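PDB 4UWM: 3,6-diketocamphane 1,6-monooxygenase from Pseudomonas putida, which oxidises a diketocamphane to its lactone with molecular oxygen and reduced FMN, a Baeyer-Villiger step in the breakdown of (-)-camphor. Local coordinates for residues K28-A33 with L66-I71. Sequence-based numbering, arbitrary orientation. Where two conformers were deposited one is given.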
# COMPACT_ATOMS: atom_id res chain seq x y z
N LYS A 28 -11.02 -10.58 -6.39
CA LYS A 28 -11.84 -11.42 -7.26
C LYS A 28 -12.40 -10.62 -8.43
O LYS A 28 -12.44 -11.13 -9.57
CB LYS A 28 -12.94 -12.15 -6.45
CG LYS A 28 -12.35 -13.23 -5.55
CD LYS A 28 -13.36 -13.86 -4.59
CE LYS A 28 -12.68 -14.96 -3.77
NZ LYS A 28 -13.53 -15.46 -2.65
N SER A 29 -12.76 -9.37 -8.17
CA SER A 29 -13.27 -8.47 -9.19
C SER A 29 -12.19 -8.15 -10.23
O SER A 29 -12.47 -8.18 -11.43
CB SER A 29 -13.80 -7.17 -8.57
OG SER A 29 -15.10 -7.35 -8.01
N ALA A 30 -10.96 -7.87 -9.76
CA ALA A 30 -9.86 -7.55 -10.68
C ALA A 30 -9.53 -8.74 -11.60
O ALA A 30 -9.36 -8.55 -12.81
CB ALA A 30 -8.62 -7.14 -9.88
N VAL A 31 -9.43 -9.93 -11.02
CA VAL A 31 -9.17 -11.16 -11.79
C VAL A 31 -10.26 -11.42 -12.85
O VAL A 31 -9.95 -11.67 -14.02
CB VAL A 31 -8.99 -12.40 -10.86
CG1 VAL A 31 -8.85 -13.69 -11.66
CG2 VAL A 31 -7.77 -12.22 -9.97
N GLN A 32 -11.54 -11.32 -12.46
CA GLN A 32 -12.63 -11.62 -13.39
C GLN A 32 -12.67 -10.59 -14.51
O GLN A 32 -12.88 -10.95 -15.67
CB GLN A 32 -13.98 -11.70 -12.65
CG GLN A 32 -15.16 -12.22 -13.48
CD GLN A 32 -15.82 -11.16 -14.35
OE1 GLN A 32 -15.74 -9.95 -14.09
NE2 GLN A 32 -16.50 -11.61 -15.39
N ALA A 33 -12.47 -9.30 -14.18
CA ALA A 33 -12.49 -8.25 -15.20
C ALA A 33 -11.36 -8.47 -16.20
O ALA A 33 -11.57 -8.36 -17.41
CB ALA A 33 -12.43 -6.86 -14.56
N LEU A 66 0.01 -9.28 -9.63
CA LEU A 66 0.59 -10.48 -10.21
C LEU A 66 -0.48 -11.53 -10.49
O LEU A 66 -0.15 -12.60 -10.95
CB LEU A 66 1.74 -11.05 -9.35
CG LEU A 66 2.91 -10.10 -8.97
CD1 LEU A 66 4.10 -10.84 -8.39
CD2 LEU A 66 3.39 -9.26 -10.14
N GLN A 67 -1.75 -11.20 -10.22
CA GLN A 67 -2.85 -12.13 -10.46
C GLN A 67 -3.58 -11.81 -11.76
O GLN A 67 -4.56 -12.46 -12.10
CB GLN A 67 -3.86 -12.11 -9.30
CG GLN A 67 -3.28 -12.60 -7.98
CD GLN A 67 -4.34 -12.87 -6.94
OE1 GLN A 67 -5.37 -13.51 -7.21
NE2 GLN A 67 -4.10 -12.40 -5.72
N THR A 68 -3.08 -10.83 -12.49
CA THR A 68 -3.74 -10.38 -13.70
C THR A 68 -2.67 -10.19 -14.76
O THR A 68 -1.48 -10.04 -14.41
CB THR A 68 -4.48 -9.04 -13.47
OG1 THR A 68 -3.58 -8.08 -12.90
CG2 THR A 68 -5.68 -9.20 -12.52
N LYS A 69 -3.10 -10.16 -16.03
CA LYS A 69 -2.18 -10.10 -17.16
C LYS A 69 -2.27 -8.80 -17.95
O LYS A 69 -1.25 -8.21 -18.27
CB LYS A 69 -2.43 -11.30 -18.11
CG LYS A 69 -1.65 -12.56 -17.75
CD LYS A 69 -2.56 -13.72 -17.37
CE LYS A 69 -2.81 -13.80 -15.87
NZ LYS A 69 -3.57 -15.04 -15.52
N ASN A 70 -3.48 -8.36 -18.25
CA ASN A 70 -3.65 -7.21 -19.14
C ASN A 70 -4.29 -5.97 -18.57
O ASN A 70 -4.02 -4.88 -19.05
CB ASN A 70 -4.48 -7.63 -20.37
CG ASN A 70 -3.91 -8.85 -21.05
OD1 ASN A 70 -2.74 -8.90 -21.40
ND2 ASN A 70 -4.74 -9.86 -21.20
N ILE A 71 -5.20 -6.14 -17.61
CA ILE A 71 -5.98 -5.01 -17.13
C ILE A 71 -5.03 -3.95 -16.55
O ILE A 71 -3.99 -4.29 -15.98
CB ILE A 71 -7.05 -5.48 -16.10
CG1 ILE A 71 -8.15 -4.43 -15.92
CG2 ILE A 71 -6.40 -5.98 -14.80
CD1 ILE A 71 -9.43 -5.01 -15.31
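V31 and T68 bring their CA atoms closest, at 5.8 Å, where the 66-71 loop passes one flank of the helical segment 28-33; at A33 and I71 the CA atoms stand 7.5 Å apart. The case illustrates how a loop can pack on a helix through methyl groups while the T68 hydroxyl finds its partners outside the helix. T68 puts CG2 anti to its carbonyl carbon, and this methyl rests against the helix backbone, 3.7 Å from A30 O and 4.1 Å from V31 CA. Its hydroxyl OG1 is engaged instead by A64 O and R102. Nearer the start of the loop, V31 CG2 lies 3.9 Å from Q67 O and equally close to Q67 OE1, with Q67 CB beside it. At the other end I71 turns CG1 anti to its backbone N (chi1 -162°), and CD1 beyond it meets A33 CB at 3.6 Å. D34, one residue further along the helix, adds hydrogen bonds from its carboxylate to the backbone N-H groups of K69, N70 and I71. In this luciferase-like TIM barrel, helix 19-35 thus joins the loop between helix 57-65 and strand 72-79; M41 of strand 40-43 touches both A30 and I71, and F73 of strand 72-79 both A30 and T68.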